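Local coordinates for protein endo-1,4-beta-xylanase C (Paenibacillus barcinonensis, PDB 4XUO) that hydrolyses internal beta-1,4-xylosidic linkages of xylan, this chain being its calcium-containing, xylan-binding CBM22-1 domain, at residues H14-G19 with L147-Q152; V30-T35 with Q44-T49; Q22-R27 with P58-T63; Y77-A82 with Q116-L121. All coordinates share one frame; numbering follows the deposited sequence.

Contacts 1, 2 and 4 meet in one sheet of the beta sandwich, where strand 146-157 runs between strands 45-49 and 71-80; contact 3 belongs to the opposing sheet. The calcium ion joins contact 1 to contact 2, whose centres lie about 10 Å apart: Ser-15, Glu-17 and Asp-149 come from the first, Gln-44 from the second. Contact 3 reaches contact 1 through Trp-24 NE1, hydrogen-bonded to His-14 ND1 at 3.0 Å, and the Gln-22 side chain is about 8 Å from the metal. Contacts 3 and 4 lie on opposite sides of the chain's centre, nearest atoms about 8 Å apart; a backbone hydrogen bond from Asp-149 N to Tyr-77 O, 2.8 Å, ties contact 4 to contact 1.

Contact 1: residues H14-G19 with L147-Q152; sequences HSFEEG and LLDEFQ. With CA (calcium ion), chain C.
Ser-15 and Asp-149 share the calcium ion of this beta-sandwich module. Asp-149 grips it with both carboxylate oxygens, OD1 at 2.5 Å and OD2 at 2.6 Å, while Ser-15 gives its backbone O at 2.4 Å and Glu-17 a single oxygen, OE2. Water 1 and the carbonyls of Gln-41 and Gln-44 complete seven coordinating oxygens, and OD2 of Asp-149 also accepts from Tyr-40 N. Glu-150 acts from the second shell: its chain bends at chi2 (-66°), bringing OE2 to 2.7 Å from water 1, which donates to it. One residue before Ser-15, the backbones pair antiparallel. His-14 N reaches Phe-151 O at 2.8 Å in an almost straight bond (178°), and Phe-151 N returns one to His-14 O. Further in, the Phe-16 ring slides past Asp-149, with CD2 meeting OD1 at the ring edge and CE2 near Leu-148 O. Were Phe-16 reduced to alanine, a gap is likely to open beside the Asp-149 carboxylate, and His-14 CB would lose the ring it packs on. The His-14 and Phe-151 side chains lie side by side, their ring planes 41° apart; ND1 of His-14, which is hydrogen-bonded to Trp-24 NE1, lies 3.9 Å from CD2 of Phe-151.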
# COMPACT_ATOMS: atom_id res chain seq x y z
N HIS A 14 -7.42 -5.41 5.47
CA HIS A 14 -7.85 -5.89 4.16
C HIS A 14 -7.29 -7.27 3.82
O HIS A 14 -6.06 -7.43 3.63
CB HIS A 14 -7.39 -4.95 3.06
CG HIS A 14 -8.03 -3.60 3.10
ND1 HIS A 14 -7.61 -2.57 2.29
CD2 HIS A 14 -9.08 -3.12 3.81
CE1 HIS A 14 -8.39 -1.53 2.46
NE2 HIS A 14 -9.28 -1.82 3.41
N SER A 15 -8.19 -8.25 3.76
CA SER A 15 -7.85 -9.65 3.40
C SER A 15 -8.15 -10.01 1.95
O SER A 15 -7.66 -11.04 1.45
CB SER A 15 -8.62 -10.59 4.32
OG SER A 15 -10.00 -10.54 3.99
N PHE A 16 -8.98 -9.19 1.30
CA PHE A 16 -9.34 -9.32 -0.12
C PHE A 16 -10.17 -10.57 -0.43
O PHE A 16 -10.30 -10.94 -1.58
CB PHE A 16 -8.09 -9.23 -1.03
CG PHE A 16 -7.34 -7.92 -0.86
CD1 PHE A 16 -7.96 -6.73 -1.21
CD2 PHE A 16 -6.09 -7.87 -0.24
CE1 PHE A 16 -7.32 -5.51 -1.02
CE2 PHE A 16 -5.44 -6.67 -0.05
CZ PHE A 16 -6.06 -5.48 -0.44
N GLU A 17 -10.76 -11.14 0.61
CA GLU A 17 -11.44 -12.43 0.54
C GLU A 17 -12.88 -12.34 0.06
O GLU A 17 -13.49 -13.37 -0.24
CB GLU A 17 -11.41 -13.09 1.91
CG GLU A 17 -10.02 -13.48 2.36
CD GLU A 17 -9.33 -14.44 1.42
OE1 GLU A 17 -9.92 -15.51 1.13
OE2 GLU A 17 -8.20 -14.17 1.00
N GLU A 18 -13.43 -11.13 -0.02
CA GLU A 18 -14.74 -10.91 -0.62
C GLU A 18 -14.51 -10.53 -2.09
O GLU A 18 -13.45 -10.80 -2.65
CB GLU A 18 -15.51 -9.84 0.16
CG GLU A 18 -16.04 -10.31 1.51
CD GLU A 18 -14.98 -10.37 2.60
OE1 GLU A 18 -14.40 -9.31 2.95
OE2 GLU A 18 -14.73 -11.48 3.13
N GLY A 19 -15.51 -9.94 -2.74
CA GLY A 19 -15.40 -9.64 -4.17
C GLY A 19 -14.58 -8.41 -4.54
O GLY A 19 -14.05 -8.35 -5.66
N LEU A 147 1.52 -8.49 -6.32
CA LEU A 147 0.37 -8.80 -5.47
C LEU A 147 0.55 -8.26 -4.05
O LEU A 147 1.67 -8.21 -3.54
CB LEU A 147 0.22 -10.33 -5.35
CG LEU A 147 0.09 -11.07 -6.66
CD1 LEU A 147 0.53 -12.51 -6.52
CD2 LEU A 147 -1.32 -11.00 -7.19
N LEU A 148 -0.58 -7.94 -3.41
CA LEU A 148 -0.65 -7.49 -2.02
C LEU A 148 -1.70 -8.27 -1.25
O LEU A 148 -2.84 -8.43 -1.74
CB LEU A 148 -0.98 -5.99 -1.96
CG LEU A 148 -1.24 -5.37 -0.59
CD1 LEU A 148 0.03 -5.35 0.25
CD2 LEU A 148 -1.82 -3.96 -0.67
N ASP A 149 -1.38 -8.69 -0.04
CA ASP A 149 -2.38 -9.37 0.82
C ASP A 149 -2.18 -9.03 2.30
O ASP A 149 -1.12 -8.54 2.70
CB ASP A 149 -2.31 -10.90 0.60
CG ASP A 149 -3.62 -11.62 0.96
OD1 ASP A 149 -4.66 -10.94 1.28
OD2 ASP A 149 -3.61 -12.87 0.89
N GLU A 150 -3.20 -9.29 3.12
CA GLU A 150 -3.13 -9.07 4.57
C GLU A 150 -2.59 -7.68 4.87
O GLU A 150 -1.63 -7.51 5.60
CB GLU A 150 -2.32 -10.17 5.29
CG GLU A 150 -3.07 -11.48 5.39
CD GLU A 150 -4.29 -11.40 6.28
OE1 GLU A 150 -4.14 -11.54 7.52
OE2 GLU A 150 -5.41 -11.21 5.75
N PHE A 151 -3.22 -6.69 4.25
CA PHE A 151 -2.87 -5.29 4.48
C PHE A 151 -3.51 -4.79 5.76
O PHE A 151 -4.66 -5.14 6.05
CB PHE A 151 -3.29 -4.44 3.27
CG PHE A 151 -3.03 -2.96 3.46
CD1 PHE A 151 -1.76 -2.43 3.28
CD2 PHE A 151 -4.06 -2.12 3.79
CE1 PHE A 151 -1.52 -1.08 3.46
CE2 PHE A 151 -3.84 -0.76 3.97
CZ PHE A 151 -2.57 -0.24 3.80
N GLN A 152 -2.76 -4.02 6.54
CA GLN A 152 -3.25 -3.50 7.84
C GLN A 152 -2.68 -2.13 8.19
O GLN A 152 -1.53 -1.84 7.89
CB GLN A 152 -2.89 -4.50 8.95
CG GLN A 152 -3.35 -4.16 10.35
CD GLN A 152 -2.92 -5.23 11.36
OE1 GLN A 152 -3.56 -6.26 11.49
NE2 GLN A 152 -1.81 -5.00 12.05
CA CA C . -6.16 -12.90 1.37
O HOH W 1 -6.21 -12.83 3.70

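Contact 2: residues V30-T35 with Q44-T49; sequences VKVDVT and QSLQTT. With CA (calcium ion), chain C.
A beta hairpin, strands 31-35 and 45-49, runs from the pair Lys-31 and Thr-49 to the pair Thr-35 and Ser-45, with its loop end beside the calcium site. Six backbone hydrogen bonds hold it, two at each hydrogen-bonded pair; the shortest, from Gln-47 N to Asp-33 O, measures 2.7 Å. Val-32 and Leu-46 meet on the face turned toward Pro-58 of the opposing sheet. CG1 of Val-32, anti to its own N (chi1 171°), comes within 3.8 Å of CD1 of Leu-46, while its CG2 lies beside Thr-48 OG1. The other face carries Thr-35, whose CG2 sits 3.5 Å from Ser-45 OG, itself bonded to Gln-38 O. Gln-44 crosses Val-34 at about a right angle, with its CB 3.7 Å from CG1 of Val-34. A glycine in place of Gln-44 is likely to leave CG1 of Val-34 without the side chain that crosses it and to open a gap there. Gln-44 O binds calcium at 2.4 Å, and the N-H of the same peptide unit, on Ser-45, donates to Thr-35 O at 3.1 Å, so the metal probably polarises this peptide and strengthens the donor that closes the hairpin.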
# COMPACT_ATOMS: atom_id res chain seq x y z
N VAL A 30 -3.24 1.41 -15.06
CA VAL A 30 -3.02 0.04 -14.60
C VAL A 30 -4.35 -0.65 -14.31
O VAL A 30 -5.43 -0.01 -14.30
CB VAL A 30 -2.15 0.01 -13.31
CG1 VAL A 30 -0.82 0.69 -13.55
CG2 VAL A 30 -2.88 0.64 -12.13
N LYS A 31 -4.25 -1.96 -14.10
CA LYS A 31 -5.38 -2.80 -13.76
C LYS A 31 -5.20 -3.31 -12.34
O LYS A 31 -4.24 -4.02 -12.03
CB LYS A 31 -5.47 -3.98 -14.74
CG LYS A 31 -6.54 -5.02 -14.41
CD LYS A 31 -6.61 -6.09 -15.50
CE LYS A 31 -7.72 -7.09 -15.23
NZ LYS A 31 -8.35 -7.57 -16.49
N VAL A 32 -6.14 -2.94 -11.49
CA VAL A 32 -6.11 -3.32 -10.10
C VAL A 32 -7.37 -4.10 -9.79
O VAL A 32 -8.49 -3.56 -9.93
CB VAL A 32 -6.03 -2.10 -9.18
CG1 VAL A 32 -6.23 -2.53 -7.73
CG2 VAL A 32 -4.69 -1.38 -9.37
N ASP A 33 -7.20 -5.36 -9.39
CA ASP A 33 -8.34 -6.26 -9.16
C ASP A 33 -7.96 -7.40 -8.23
O ASP A 33 -6.78 -7.63 -7.97
CB ASP A 33 -8.86 -6.80 -10.50
CG ASP A 33 -7.79 -7.53 -11.32
OD1 ASP A 33 -6.72 -7.93 -10.79
OD2 ASP A 33 -8.02 -7.75 -12.52
N VAL A 34 -8.96 -8.10 -7.72
CA VAL A 34 -8.73 -9.25 -6.85
C VAL A 34 -8.48 -10.52 -7.70
O VAL A 34 -9.06 -10.68 -8.79
CB VAL A 34 -9.89 -9.41 -5.86
CG1 VAL A 34 -9.70 -10.62 -4.98
CG2 VAL A 34 -9.98 -8.15 -5.01
N THR A 35 -7.58 -11.38 -7.22
CA THR A 35 -7.26 -12.63 -7.89
C THR A 35 -7.39 -13.78 -6.91
O THR A 35 -7.04 -13.65 -5.73
CB THR A 35 -5.83 -12.66 -8.49
OG1 THR A 35 -5.63 -13.89 -9.21
CG2 THR A 35 -4.75 -12.54 -7.42
N GLN A 44 -7.54 -15.30 -1.70
CA GLN A 44 -7.46 -14.16 -2.63
C GLN A 44 -6.48 -13.09 -2.20
O GLN A 44 -6.19 -12.95 -1.02
CB GLN A 44 -8.85 -13.54 -2.79
CG GLN A 44 -9.82 -14.48 -3.49
CD GLN A 44 -11.15 -13.80 -3.80
OE1 GLN A 44 -11.76 -13.19 -2.93
NE2 GLN A 44 -11.57 -13.90 -5.04
N SER A 45 -5.99 -12.34 -3.18
CA SER A 45 -5.11 -11.19 -2.94
C SER A 45 -5.39 -10.11 -3.96
O SER A 45 -6.16 -10.34 -4.90
CB SER A 45 -3.63 -11.62 -2.97
OG SER A 45 -3.23 -12.08 -4.27
N LEU A 46 -4.76 -8.94 -3.79
CA LEU A 46 -4.95 -7.80 -4.70
C LEU A 46 -3.84 -7.76 -5.75
O LEU A 46 -2.66 -7.71 -5.39
CB LEU A 46 -4.91 -6.48 -3.94
CG LEU A 46 -5.25 -5.24 -4.80
CD1 LEU A 46 -6.75 -5.16 -5.10
CD2 LEU A 46 -4.79 -3.97 -4.10
N GLN A 47 -4.21 -7.79 -7.03
CA GLN A 47 -3.21 -7.88 -8.10
C GLN A 47 -3.12 -6.59 -8.89
O GLN A 47 -4.15 -6.02 -9.30
CB GLN A 47 -3.57 -9.05 -9.04
CG GLN A 47 -2.77 -9.10 -10.33
CD GLN A 47 -3.13 -10.31 -11.17
OE1 GLN A 47 -4.28 -10.47 -11.60
NE2 GLN A 47 -2.17 -11.18 -11.38
N THR A 48 -1.90 -6.17 -9.19
CA THR A 48 -1.67 -5.02 -10.04
C THR A 48 -0.86 -5.41 -11.27
O THR A 48 0.25 -5.93 -11.14
CB THR A 48 -0.94 -3.90 -9.27
OG1 THR A 48 -1.73 -3.47 -8.14
CG2 THR A 48 -0.72 -2.73 -10.17
N THR A 49 -1.43 -5.19 -12.46
CA THR A 49 -0.73 -5.36 -13.72
C THR A 49 -0.84 -4.13 -14.62
O THR A 49 -1.65 -3.23 -14.37
CB THR A 49 -1.31 -6.55 -14.52
OG1 THR A 49 -2.70 -6.33 -14.78
CG2 THR A 49 -1.10 -7.87 -13.79
CA CA C . -6.16 -12.90 1.37
O HOH W 1 -6.21 -12.83 3.70

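Contact 3: residues Q22-R27 with P58-T63; sequences QGWTAR and PSLSLT
Trp-24 lays its indole along the strand that holds Pro-58, Ser-59 and Leu-60. Its CB starts 3.9 Å from Ser-59 O, and with CG beside the backbone N (chi1 -72°) the ring swings across the partner strand. CE3 then comes to 3.5 Å from the carbonyl carbon of Ser-59 and also touches CB of Pro-58. CZ3 brings the ring edge to Pro-58 O at 3.6 Å. Over the face stands Leu-60: its CB sits 3.7 Å from the centroid of the six-membered ring and only 6° off the normal, a CH-pi contact. CD2 of the leucine stands above the plane but beyond the CE2-CZ2 edge, near CE2, CZ2 and NE1; the NE1 end finds its polar partner in His-14 ND1. The indole lies in the core between the two sheets of the beta sandwich, where Leu-148 and Leu-46 touch it and Phe-151 meets it edge to face. Strands 25-27 and 57-61 pair antiparallel at the margin of one sheet, through Thr-25 and Ser-59. Thr-25 O accepts twice: Ser-59 N lies in the carbonyl plane at 2.8 Å, whereas Ser-59 OG comes from above it (59° out) at 3.1 Å, which helps hold the serine hydroxyl in place. Arg-27 extends away on the same face as Ser-59, bound to Glu-94 and to Tyr-136 by a cation-pi contact. Water 2 bridges Gly-23 and Ser-61, donating to the glycine O and accepting from the serine N at 2.9 Å.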
# COMPACT_ATOMS: atom_id res chain seq x y z
N GLN A 22 -11.78 -3.21 -1.89
CA GLN A 22 -11.86 -2.62 -0.57
C GLN A 22 -11.28 -1.19 -0.57
O GLN A 22 -10.66 -0.78 0.40
CB GLN A 22 -11.16 -3.50 0.47
CG GLN A 22 -11.65 -4.95 0.50
CD GLN A 22 -11.22 -5.70 1.76
OE1 GLN A 22 -10.47 -6.67 1.70
NE2 GLN A 22 -11.67 -5.23 2.91
N GLY A 23 -11.50 -0.48 -1.67
CA GLY A 23 -11.08 0.91 -1.82
C GLY A 23 -9.82 1.08 -2.66
O GLY A 23 -9.56 2.17 -3.11
N TRP A 24 -9.01 0.03 -2.82
CA TRP A 24 -7.79 0.17 -3.59
C TRP A 24 -8.16 0.38 -5.04
O TRP A 24 -9.10 -0.24 -5.56
CB TRP A 24 -6.91 -1.07 -3.46
CG TRP A 24 -6.24 -1.21 -2.12
CD1 TRP A 24 -6.76 -1.78 -0.99
CD2 TRP A 24 -4.90 -0.81 -1.78
NE1 TRP A 24 -5.82 -1.74 0.03
CE2 TRP A 24 -4.69 -1.15 -0.43
CE3 TRP A 24 -3.88 -0.15 -2.49
CZ2 TRP A 24 -3.49 -0.87 0.24
CZ3 TRP A 24 -2.69 0.11 -1.84
CH2 TRP A 24 -2.51 -0.26 -0.48
N THR A 25 -7.46 1.29 -5.66
CA THR A 25 -7.77 1.73 -7.01
C THR A 25 -6.51 2.03 -7.83
O THR A 25 -5.38 2.11 -7.32
CB THR A 25 -8.71 2.94 -6.95
OG1 THR A 25 -9.24 3.17 -8.27
CG2 THR A 25 -7.98 4.16 -6.49
N ALA A 26 -6.68 2.13 -9.14
CA ALA A 26 -5.52 2.31 -10.02
C ALA A 26 -4.90 3.69 -9.92
O ALA A 26 -5.64 4.70 -9.86
CB ALA A 26 -5.92 2.04 -11.45
N ARG A 27 -3.56 3.72 -9.92
CA ARG A 27 -2.77 4.94 -10.05
C ARG A 27 -1.97 4.77 -11.34
O ARG A 27 -1.03 3.97 -11.41
CB ARG A 27 -1.86 5.15 -8.84
CG ARG A 27 -0.90 6.31 -8.93
CD ARG A 27 -0.03 6.33 -7.65
NE ARG A 27 1.03 7.33 -7.67
CZ ARG A 27 0.88 8.61 -7.30
NH1 ARG A 27 -0.32 9.07 -6.94
NH2 ARG A 27 1.93 9.43 -7.30
N PRO A 58 -1.12 0.13 -7.25
CA PRO A 58 -2.38 0.20 -6.54
C PRO A 58 -2.31 1.29 -5.49
O PRO A 58 -1.24 1.49 -4.89
CB PRO A 58 -2.49 -1.17 -5.90
CG PRO A 58 -1.05 -1.54 -5.59
CD PRO A 58 -0.22 -0.88 -6.66
N SER A 59 -3.40 2.03 -5.31
CA SER A 59 -3.43 3.14 -4.34
C SER A 59 -4.66 3.14 -3.45
O SER A 59 -5.70 2.57 -3.83
CB SER A 59 -3.36 4.49 -5.04
OG SER A 59 -4.53 4.72 -5.85
N LEU A 60 -4.54 3.80 -2.31
CA LEU A 60 -5.58 3.84 -1.27
C LEU A 60 -5.60 5.21 -0.58
O LEU A 60 -4.61 5.66 -0.03
CB LEU A 60 -5.35 2.71 -0.26
CG LEU A 60 -6.42 2.54 0.82
CD1 LEU A 60 -7.71 1.95 0.29
CD2 LEU A 60 -5.90 1.68 1.98
N SER A 61 -6.73 5.90 -0.64
CA SER A 61 -6.86 7.15 0.09
C SER A 61 -6.83 6.87 1.60
O SER A 61 -7.57 6.03 2.07
CB SER A 61 -8.20 7.84 -0.22
OG SER A 61 -8.25 9.10 0.45
N LEU A 62 -6.00 7.62 2.32
CA LEU A 62 -5.91 7.55 3.77
C LEU A 62 -6.48 8.78 4.48
O LEU A 62 -6.43 8.88 5.69
CB LEU A 62 -4.46 7.29 4.21
CG LEU A 62 -3.82 5.98 3.76
CD1 LEU A 62 -2.43 5.87 4.38
CD2 LEU A 62 -4.72 4.79 4.10
N THR A 63 -7.09 9.68 3.70
CA THR A 63 -7.57 10.94 4.17
C THR A 63 -8.53 10.70 5.35
O THR A 63 -8.46 11.42 6.34
CB THR A 63 -8.23 11.74 3.05
OG1 THR A 63 -7.25 12.04 2.04
CG2 THR A 63 -8.78 13.09 3.57
O HOH W 2 -9.12 4.78 -1.92

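Contact 4: residues Y77-A82 with Q116-L121; sequences YVKLVA and QKWVKL
Val-78 O takes a hydrogen bond of 2.7 Å from Val-119 N, in the carbonyl plane, and a CA-H contact from Trp-118. Val-119 O answers with the bond from Val-78 N, completing an antiparallel hydrogen-bonded pair in one sheet of the xylan-binding CBM22 beta sandwich. Just before it, the Trp-118 indole lies against strand 77-80, with CE3 of Trp-118 3.4 Å from C of Val-78; Tyr-77 O meets the ring edge at CZ3. Lys-79 crosses the indole face at about a right angle. Its CB is 3.6 Å from the centroid of the six-membered ring, 14° off the normal, and its CD stands 3.6 Å from NE1 of Trp-118 over the same face. With CG anti to the backbone N (chi1 -175°) and the chain extended, CG and CE run beside the backbone of Lys-117 and Gln-116, and NZ goes on to Gln-38 OE1. Farther along, Lys-120 crosses the Tyr-77 ring obliquely: CG lies over the face, toward the rim, and CD comes to 3.4 Å from the phenol OH. These two lysines therefore contribute carbon rather than charge to the contact. The apolar side is made by Val-78, whose CG2 touches CG of Leu-121 at 3.8 Å, the two side chains meeting at about a right angle. Tyr-40 stacks on the Tyr-77 ring and meets Trp-118 edge to face. Strand 71-80 lies between strand 119-125 and strand 146-157, to which Tyr-77 and Lys-79 bond through Asp-149 and Leu-147, while Val-78 packs on Leu-89 and Val-113 of the opposing sheet.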
# COMPACT_ATOMS: atom_id res chain seq x y z
N TYR A 77 1.81 -7.99 2.99
CA TYR A 77 2.64 -9.01 2.34
C TYR A 77 2.52 -8.91 0.83
O TYR A 77 1.42 -8.70 0.28
CB TYR A 77 2.24 -10.39 2.82
CG TYR A 77 2.55 -10.59 4.27
CD1 TYR A 77 1.72 -10.05 5.26
CD2 TYR A 77 3.65 -11.30 4.67
CE1 TYR A 77 2.00 -10.24 6.60
CE2 TYR A 77 3.93 -11.49 6.01
CZ TYR A 77 3.10 -10.95 6.96
OH TYR A 77 3.38 -11.13 8.30
N VAL A 78 3.66 -9.00 0.16
CA VAL A 78 3.73 -8.77 -1.27
C VAL A 78 4.53 -9.89 -1.94
O VAL A 78 5.37 -10.53 -1.28
CB VAL A 78 4.37 -7.41 -1.63
CG1 VAL A 78 3.54 -6.24 -1.10
CG2 VAL A 78 5.78 -7.27 -1.08
N LYS A 79 4.30 -10.06 -3.24
CA LYS A 79 4.91 -11.12 -4.07
C LYS A 79 4.78 -10.68 -5.51
O LYS A 79 3.80 -10.04 -5.89
CB LYS A 79 4.20 -12.47 -3.85
CG LYS A 79 4.86 -13.64 -4.58
CD LYS A 79 4.16 -14.95 -4.27
CE LYS A 79 4.77 -16.13 -5.03
NZ LYS A 79 3.98 -17.40 -4.91
N LEU A 80 5.78 -10.98 -6.34
CA LEU A 80 5.66 -10.59 -7.76
C LEU A 80 4.78 -11.59 -8.52
O LEU A 80 4.66 -12.76 -8.14
CB LEU A 80 7.03 -10.47 -8.41
CG LEU A 80 8.06 -9.49 -7.85
CD1 LEU A 80 9.25 -9.35 -8.80
CD2 LEU A 80 7.52 -8.09 -7.60
N VAL A 81 4.13 -11.11 -9.57
CA VAL A 81 3.35 -11.98 -10.45
C VAL A 81 4.33 -12.90 -11.19
O VAL A 81 5.46 -12.52 -11.45
CB VAL A 81 2.49 -11.14 -11.42
CG1 VAL A 81 1.87 -11.99 -12.52
CG2 VAL A 81 1.39 -10.42 -10.65
N ALA A 82 3.87 -14.13 -11.47
CA ALA A 82 4.71 -15.18 -12.06
C ALA A 82 5.38 -14.70 -13.33
O ALA A 82 4.73 -14.12 -14.18
CB ALA A 82 3.86 -16.40 -12.35
N GLN A 116 8.69 -15.87 -6.21
CA GLN A 116 8.79 -17.15 -5.52
C GLN A 116 8.30 -17.20 -4.08
O GLN A 116 8.05 -18.29 -3.57
CB GLN A 116 10.26 -17.61 -5.51
CG GLN A 116 10.96 -17.73 -6.86
CD GLN A 116 10.32 -18.77 -7.77
OE1 GLN A 116 9.39 -18.46 -8.51
NE2 GLN A 116 10.84 -20.00 -7.73
N LYS A 117 8.21 -16.06 -3.37
CA LYS A 117 7.85 -16.04 -1.95
C LYS A 117 7.22 -14.71 -1.59
O LYS A 117 7.58 -13.70 -2.15
CB LYS A 117 9.08 -16.10 -1.04
CG LYS A 117 10.14 -17.11 -1.38
CD LYS A 117 11.33 -16.99 -0.43
CE LYS A 117 10.94 -17.19 1.02
NZ LYS A 117 10.26 -18.50 1.25
N TRP A 118 6.35 -14.73 -0.59
CA TRP A 118 5.77 -13.51 -0.04
C TRP A 118 6.74 -12.82 0.91
O TRP A 118 7.47 -13.49 1.66
CB TRP A 118 4.46 -13.82 0.69
CG TRP A 118 3.39 -14.30 -0.23
CD1 TRP A 118 3.13 -15.60 -0.59
CD2 TRP A 118 2.41 -13.50 -0.89
NE1 TRP A 118 2.07 -15.65 -1.45
CE2 TRP A 118 1.60 -14.37 -1.65
CE3 TRP A 118 2.13 -12.13 -0.90
CZ2 TRP A 118 0.55 -13.91 -2.44
CZ3 TRP A 118 1.07 -11.67 -1.67
CH2 TRP A 118 0.29 -12.56 -2.43
N VAL A 119 6.75 -11.48 0.90
CA VAL A 119 7.68 -10.67 1.70
C VAL A 119 6.90 -9.65 2.54
O VAL A 119 5.98 -8.98 2.02
CB VAL A 119 8.67 -9.94 0.78
CG1 VAL A 119 9.56 -8.96 1.56
CG2 VAL A 119 9.54 -10.95 0.04
N LYS A 120 7.24 -9.55 3.82
CA LYS A 120 6.59 -8.58 4.68
C LYS A 120 7.14 -7.17 4.49
O LYS A 120 8.35 -6.95 4.59
CB LYS A 120 6.75 -8.93 6.15
CG LYS A 120 5.77 -8.14 6.99
CD LYS A 120 5.68 -8.57 8.43
CE LYS A 120 4.56 -7.77 9.10
NZ LYS A 120 4.47 -8.01 10.57
N LEU A 121 6.24 -6.22 4.22
CA LEU A 121 6.55 -4.79 4.23
C LEU A 121 5.88 -4.15 5.43
O LEU A 121 4.74 -4.49 5.77
CB LEU A 121 6.03 -4.13 2.96
CG LEU A 121 6.48 -4.64 1.59
CD1 LEU A 121 6.02 -3.62 0.57
CD2 LEU A 121 7.96 -4.83 1.48